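Local atomic coordinates of dTDP-4-dehydrorhamnose 3,5-epimerase (PDB entry 6C46), a protein that probably catalyses the epimerisation of dTDP-4-dehydro-6-deoxy-alpha-D-glucose at two sugar carbons to dTDP-4-dehydro-beta-L-rhamnose in dTDP-L-rhamnose biosynthesis. Residues Lys13-Lys17 with Gly104-Gly108; Val65-Leu71 with Phe125-Phe129; Asp158-Ser162 with Ala183-Lys187. All coordinates share one frame; numbering follows the deposited sequence. Where two conformers were deposited one is given.

From the N terminus, the loop 13-17, between strands 10-13 and 20-23, comes first; it meets strand 106-112 in contact 1. Before that contact closes, strand 66-72 opens contact 2, which strand 125-131 completes after 104-108, so the two contacts cross along the chain. Contact 1 joins the loop between two strands of the six-stranded sheet to a strand outermost, within this chain, in the five-stranded one, while contact 2 pairs neighbouring strands within the latter. F125 carries the packing between them, touching L16 and K17. Contact 3 follows in series, closing the loop from 158 to 187, which includes helix 176-179; L161 reaches L69 of contact 2 and C106 of contact 1.

Contact 1 of 3, residues Lys13-Lys17 with Gly104-Gly108; sequences KTPLK and GKCYG
The ring of Y107 packs against T14 and P15, which meet it from different directions, while L16 meets the CB of Y107 beside the backbone. T14 places CB over one ring face, 4.1 Å from the centroid and 16° off the normal, a CH-pi contact displaced toward the CD2-CE2 rim; its methyl CG2 is 3.8 Å from Y107 CE2. P15 runs at about a right angle to the tyrosine side chain and brings CD within 3.4 Å of Y107 CD1. L16 has CD1 3.8 Å from Y107 CB. Its other branch, CD2, presses tightly on K105 CB at 3.5 Å, while the bent lysine chain carries its amine away from the turn. Y107 reaches the loop because CG is anti to its backbone N (chi1 -179°), which stretches the ring out from the strand. At the far end of the ring, a water lies 3.1 Å from Y107 OH and donates to K13 O at 2.9 Å. T14 OG1 turns away from the ring and accepts from L16 N at 3.2 Å, closing an ST turn; the same hydroxyl is hydrogen-bonded to the carbonyl of C19. I21 of strand 20-23 also packs on both T14 and Y107. An ST-turn loop of one sheet is thereby laid on strand 106-112, outermost in its sheet within this chain, a join between the two sheets of a cupin beta-sandwich.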
# COMPACT_ATOMS: atom_id res chain seq x y z
N LYS A 13 -7.29 -7.12 -19.20
CA LYS A 13 -8.15 -6.16 -19.87
C LYS A 13 -9.55 -6.13 -19.26
O LYS A 13 -10.09 -7.16 -18.84
CB LYS A 13 -8.24 -6.55 -21.36
CG LYS A 13 -8.95 -5.51 -22.22
CD LYS A 13 -7.99 -4.39 -22.62
CE LYS A 13 -8.64 -3.46 -23.64
NZ LYS A 13 -9.79 -2.69 -23.03
N THR A 14 -10.15 -4.94 -19.22
CA THR A 14 -11.57 -4.83 -18.90
C THR A 14 -12.28 -4.18 -20.08
O THR A 14 -11.63 -3.73 -21.04
CB THR A 14 -11.80 -3.98 -17.64
OG1 THR A 14 -11.57 -2.61 -17.94
CG2 THR A 14 -10.86 -4.42 -16.53
N PRO A 15 -13.62 -4.09 -20.07
CA PRO A 15 -14.31 -3.40 -21.16
C PRO A 15 -14.07 -1.90 -21.23
O PRO A 15 -14.54 -1.28 -22.18
CB PRO A 15 -15.79 -3.70 -20.89
CG PRO A 15 -15.80 -4.94 -20.02
CD PRO A 15 -14.56 -4.82 -19.19
N LEU A 16 -13.39 -1.28 -20.25
CA LEU A 16 -13.18 0.16 -20.29
C LEU A 16 -11.74 0.45 -20.70
O LEU A 16 -10.81 -0.16 -20.18
CB LEU A 16 -13.50 0.81 -18.93
CG LEU A 16 -14.89 0.48 -18.35
CD1 LEU A 16 -15.14 1.28 -17.07
CD2 LEU A 16 -16.01 0.76 -19.35
N LYS A 17 -11.56 1.37 -21.65
CA LYS A 17 -10.22 1.64 -22.16
C LYS A 17 -9.31 2.13 -21.05
O LYS A 17 -9.67 3.05 -20.31
CB LYS A 17 -10.25 2.69 -23.26
CG LYS A 17 -8.90 2.89 -23.97
CD LYS A 17 -9.00 3.97 -25.07
CE LYS A 17 -9.21 5.35 -24.48
NZ LYS A 17 -9.16 6.40 -25.53
N GLY A 104 -19.02 6.83 -20.98
CA GLY A 104 -20.34 6.51 -20.47
C GLY A 104 -20.55 5.07 -20.07
O GLY A 104 -21.66 4.74 -19.60
N LYS A 105 -19.55 4.21 -20.24
CA LYS A 105 -19.65 2.79 -19.91
C LYS A 105 -19.09 2.55 -18.51
O LYS A 105 -18.22 3.29 -18.03
CB LYS A 105 -18.87 1.92 -20.91
CG LYS A 105 -19.31 2.06 -22.36
CD LYS A 105 -20.80 1.74 -22.49
CE LYS A 105 -21.17 1.30 -23.90
NZ LYS A 105 -20.75 2.29 -24.92
N CYS A 106 -19.59 1.48 -17.87
CA CYS A 106 -19.23 1.17 -16.49
C CYS A 106 -18.73 -0.25 -16.40
O CYS A 106 -19.06 -1.10 -17.23
CB CYS A 106 -20.41 1.35 -15.53
SG CYS A 106 -21.33 2.87 -15.80
N TYR A 107 -17.96 -0.51 -15.35
CA TYR A 107 -17.47 -1.86 -15.09
C TYR A 107 -17.33 -2.05 -13.59
O TYR A 107 -16.81 -1.16 -12.89
CB TYR A 107 -16.13 -2.11 -15.78
CG TYR A 107 -15.59 -3.52 -15.55
CD1 TYR A 107 -16.15 -4.62 -16.21
CD2 TYR A 107 -14.52 -3.75 -14.72
CE1 TYR A 107 -15.66 -5.91 -16.01
CE2 TYR A 107 -14.02 -5.03 -14.52
CZ TYR A 107 -14.59 -6.10 -15.16
OH TYR A 107 -14.08 -7.35 -14.94
N GLY A 108 -17.79 -3.17 -13.09
CA GLY A 108 -17.68 -3.47 -11.67
C GLY A 108 -17.04 -4.82 -11.45
O GLY A 108 -17.14 -5.72 -12.29
O HOH W 1 -12.21 -8.37 -17.21

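Contact 2 of 3, residues Val65-Leu71 with Phe125-Phe129; sequences VLRGLHL and FAHGF
R67 with F129 and H70 with H127 form two antiparallel hydrogen-bonded pairs, separated by a beta bulge, between neighbouring strands of the cupin sandwich. The first pair is closed by R67 N to F129 O at 2.9 Å, almost straight at the hydrogen (162°), and by F129 N to R67 O, in the carbonyl plane. The second joins H70 N to H127 O at 2.9 Å and H127 N to H70 O at 3.0 Å; here both donors are tilted out of the carbonyl plane. The register slips by one residue between R67 and H70, across G68 and L69, which are joined by a cis peptide. G68 and G128 bring their CA atoms to 4.1 Å; a CB on G68 would clash with G128 CA, and one on G128 with R67 O. The carbonyl oxygens also receive CA-H contacts: L66 CA lies 3.3 Å from F129 O. On the side of the sheet bearing both histidines, H127 NE2 is hydrogen-bonded to D91 OD1. D178 serves twice, with OD1 bonded to H70 NE2 and OD2 to G68 N, so that one carboxylate grips both the bulge and the ring of H70, the predicted proton acceptor. Y140, the predicted proton donor, has its side chain about 6 Å from that of H127. L71 CD2 and L69 CB each lie 3.9 Å from A126 CB. The H70 imidazole folds back over its own strand, with G68 CA 3.6 Å above the centre of one face.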
# COMPACT_ATOMS: atom_id res chain seq x y z
N VAL A 65 -22.25 0.16 3.32
CA VAL A 65 -21.74 1.50 3.05
C VAL A 65 -21.33 1.57 1.59
O VAL A 65 -20.56 0.73 1.10
CB VAL A 65 -20.58 1.84 3.99
CG1 VAL A 65 -19.85 3.09 3.48
CG2 VAL A 65 -21.15 2.07 5.44
N LEU A 66 -21.88 2.55 0.87
CA LEU A 66 -21.63 2.75 -0.55
C LEU A 66 -21.13 4.18 -0.73
O LEU A 66 -21.80 5.12 -0.30
CB LEU A 66 -22.91 2.50 -1.35
CG LEU A 66 -22.84 2.33 -2.88
CD1 LEU A 66 -24.11 1.68 -3.37
CD2 LEU A 66 -22.60 3.65 -3.60
N ARG A 67 -19.93 4.33 -1.30
CA ARG A 67 -19.31 5.64 -1.51
C ARG A 67 -19.08 5.86 -3.01
O ARG A 67 -18.46 5.02 -3.65
CB ARG A 67 -17.97 5.74 -0.77
CG ARG A 67 -18.09 5.56 0.76
CD ARG A 67 -17.89 6.87 1.50
NE ARG A 67 -17.93 6.70 2.95
CZ ARG A 67 -18.90 7.16 3.74
NH1 ARG A 67 -19.93 7.79 3.20
NH2 ARG A 67 -18.84 6.97 5.05
N GLY A 68 -19.56 6.98 -3.54
CA GLY A 68 -19.31 7.31 -4.94
C GLY A 68 -20.52 7.96 -5.60
O GLY A 68 -21.50 8.24 -4.90
N LEU A 69 -20.48 8.23 -6.90
CA LEU A 69 -19.30 8.07 -7.74
C LEU A 69 -18.50 9.36 -7.67
O LEU A 69 -19.08 10.42 -7.83
CB LEU A 69 -19.72 7.76 -9.19
CG LEU A 69 -20.47 6.43 -9.32
CD1 LEU A 69 -21.34 6.41 -10.59
CD2 LEU A 69 -19.46 5.26 -9.31
N HIS A 70 -17.18 9.28 -7.45
CA HIS A 70 -16.37 10.46 -7.15
C HIS A 70 -15.23 10.62 -8.15
O HIS A 70 -14.72 9.63 -8.70
CB HIS A 70 -15.73 10.36 -5.75
CG HIS A 70 -16.73 10.27 -4.63
ND1 HIS A 70 -16.46 9.61 -3.45
CD2 HIS A 70 -17.97 10.78 -4.51
CE1 HIS A 70 -17.51 9.71 -2.65
NE2 HIS A 70 -18.44 10.41 -3.27
N LEU A 71 -14.79 11.86 -8.32
CA LEU A 71 -13.65 12.17 -9.18
C LEU A 71 -13.16 13.56 -8.82
O LEU A 71 -13.83 14.30 -8.10
CB LEU A 71 -14.04 12.10 -10.67
CG LEU A 71 -15.14 13.16 -10.88
CD1 LEU A 71 -14.66 14.33 -11.72
CD2 LEU A 71 -16.43 12.58 -11.43
N PHE A 125 -12.05 9.08 -15.04
CA PHE A 125 -13.08 8.14 -14.63
C PHE A 125 -13.70 8.61 -13.33
O PHE A 125 -13.08 9.37 -12.58
CB PHE A 125 -12.49 6.74 -14.39
CG PHE A 125 -12.23 5.94 -15.65
CD1 PHE A 125 -11.37 6.43 -16.63
CD2 PHE A 125 -12.83 4.70 -15.84
CE1 PHE A 125 -11.11 5.67 -17.80
CE2 PHE A 125 -12.58 3.94 -16.99
CZ PHE A 125 -11.73 4.45 -17.99
N ALA A 126 -14.91 8.16 -13.06
CA ALA A 126 -15.47 8.24 -11.72
C ALA A 126 -15.38 6.87 -11.08
O ALA A 126 -15.35 5.85 -11.76
CB ALA A 126 -16.93 8.72 -11.73
N HIS A 127 -15.37 6.86 -9.74
CA HIS A 127 -15.10 5.63 -9.01
C HIS A 127 -15.97 5.55 -7.76
O HIS A 127 -16.25 6.56 -7.11
CB HIS A 127 -13.61 5.54 -8.61
CG HIS A 127 -13.34 4.48 -7.59
ND1 HIS A 127 -13.14 4.76 -6.25
CD2 HIS A 127 -13.26 3.13 -7.70
CE1 HIS A 127 -12.97 3.63 -5.58
NE2 HIS A 127 -13.03 2.63 -6.44
N GLY A 128 -16.36 4.33 -7.41
CA GLY A 128 -17.07 4.13 -6.15
C GLY A 128 -17.02 2.68 -5.75
O GLY A 128 -16.58 1.82 -6.51
N PHE A 129 -17.50 2.40 -4.53
CA PHE A 129 -17.54 1.01 -4.09
C PHE A 129 -18.59 0.82 -3.01
O PHE A 129 -19.01 1.77 -2.36
CB PHE A 129 -16.18 0.53 -3.59
CG PHE A 129 -15.79 1.07 -2.24
CD1 PHE A 129 -15.99 0.31 -1.10
CD2 PHE A 129 -15.18 2.30 -2.12
CE1 PHE A 129 -15.61 0.78 0.15
CE2 PHE A 129 -14.78 2.79 -0.87
CZ PHE A 129 -15.00 2.03 0.26
O HOH W 2 -11.85 8.72 -10.04

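Contact 3 of 3, residues Asp158-Ser162 with Ala183-Lys187; sequences DSDLS and AFKDK
An Asx motif in the loop 158-162 anchors the short 3-10 segment 184-186, with D158 serving both sides through its two oxygens. D158 OD1 accepts from F184 N at 2.7 Å, the N-H coming from above the carboxylate plane rather than within it. D158 OD2 faces its own loop and takes L161 N at 3.0 Å through its anti lone pair, with a weak bond from D160 N. CG stands anti to the backbone N of D158 (chi1 180°), which points the carboxylate between the two segments, where this buried group, probably charged, is met by backbone N-H groups and a water. The water adds a second bridge: it donates to D158 OD1 (2.6 Å) and to D160 OD2 (2.8 Å), and accepts from K185 N. D160 OD2 lies beside the aliphatic chain of K185, but in the conformer given K185 NZ lies 4.1 Å from D160 OD2, beyond a salt bridge. On the apolar side, L161 stands at about a right angle to F184 and sets CD2 over the centre of one ring face, 4.1 Å from the centroid and 12° off the normal, a CH-pi contact. The F184 side chain also packs on L96, V154 and Y189. Near the surface, the C-terminal tail is thus fastened to the loop after strand 151-153, the Asx motif of D158 receiving the first N-H of the 3-10 segment.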
# COMPACT_ATOMS: atom_id res chain seq x y z
N ASP A 158 -27.68 6.57 -10.91
CA ASP A 158 -28.12 7.24 -12.12
C ASP A 158 -28.75 6.23 -13.08
O ASP A 158 -28.19 5.17 -13.34
CB ASP A 158 -26.90 7.90 -12.77
CG ASP A 158 -27.25 8.62 -14.05
OD1 ASP A 158 -27.53 9.84 -14.00
OD2 ASP A 158 -27.23 7.95 -15.11
N SER A 159 -29.94 6.56 -13.59
CA SER A 159 -30.69 5.63 -14.44
C SER A 159 -30.07 5.45 -15.83
O SER A 159 -30.29 4.42 -16.47
CB SER A 159 -32.14 6.08 -14.57
OG SER A 159 -32.21 7.36 -15.17
N ASP A 160 -29.30 6.43 -16.32
CA ASP A 160 -28.60 6.23 -17.59
C ASP A 160 -27.48 5.20 -17.45
O ASP A 160 -27.29 4.36 -18.33
CB ASP A 160 -28.05 7.55 -18.11
CG ASP A 160 -29.14 8.50 -18.60
OD1 ASP A 160 -30.22 8.04 -18.99
OD2 ASP A 160 -28.91 9.72 -18.62
N LEU A 161 -26.74 5.23 -16.33
CA LEU A 161 -25.67 4.26 -16.14
C LEU A 161 -26.21 2.90 -15.72
O LEU A 161 -25.63 1.87 -16.08
CB LEU A 161 -24.69 4.76 -15.09
CG LEU A 161 -24.06 6.11 -15.40
CD1 LEU A 161 -23.06 6.47 -14.31
CD2 LEU A 161 -23.40 6.05 -16.78
N SER A 162 -27.29 2.89 -14.94
CA SER A 162 -27.92 1.66 -14.47
C SER A 162 -26.90 0.68 -13.88
O SER A 162 -26.86 -0.50 -14.24
CB SER A 162 -28.73 1.01 -15.60
OG SER A 162 -29.52 -0.06 -15.12
N ALA A 183 -26.93 14.06 -11.56
CA ALA A 183 -27.06 12.98 -12.53
C ALA A 183 -25.90 12.99 -13.52
O ALA A 183 -25.21 14.00 -13.72
CB ALA A 183 -28.39 13.12 -13.30
N PHE A 184 -25.68 11.83 -14.15
CA PHE A 184 -24.65 11.70 -15.18
C PHE A 184 -24.85 12.74 -16.29
O PHE A 184 -23.89 13.38 -16.73
CB PHE A 184 -24.67 10.26 -15.72
CG PHE A 184 -23.96 10.06 -17.04
CD1 PHE A 184 -22.59 10.07 -17.13
CD2 PHE A 184 -24.71 9.84 -18.19
CE1 PHE A 184 -21.95 9.85 -18.38
CE2 PHE A 184 -24.09 9.63 -19.42
CZ PHE A 184 -22.72 9.63 -19.51
N LYS A 185 -26.10 12.97 -16.71
CA LYS A 185 -26.32 13.89 -17.82
C LYS A 185 -26.06 15.34 -17.43
O LYS A 185 -25.92 16.18 -18.32
CB LYS A 185 -27.75 13.76 -18.35
CG LYS A 185 -27.90 12.83 -19.52
CD LYS A 185 -29.33 12.84 -20.03
CE LYS A 185 -30.33 12.52 -18.92
NZ LYS A 185 -31.74 12.58 -19.42
N ASP A 186 -26.00 15.64 -16.13
CA ASP A 186 -25.71 17.01 -15.70
C ASP A 186 -24.24 17.37 -15.81
O ASP A 186 -23.89 18.55 -15.67
CB ASP A 186 -26.12 17.23 -14.24
CG ASP A 186 -27.62 17.31 -14.05
OD1 ASP A 186 -28.38 17.33 -15.04
OD2 ASP A 186 -28.03 17.37 -12.87
N LYS A 187 -23.37 16.38 -15.99
CA LYS A 187 -21.95 16.61 -16.27
C LYS A 187 -21.25 17.39 -15.16
O LYS A 187 -20.61 18.41 -15.40
CB LYS A 187 -21.78 17.29 -17.62
CG LYS A 187 -22.25 16.40 -18.78
CD LYS A 187 -22.18 17.11 -20.11
CE LYS A 187 -22.57 16.17 -21.26
NZ LYS A 187 -22.41 16.84 -22.58
O HOH W 3 -28.15 11.00 -16.26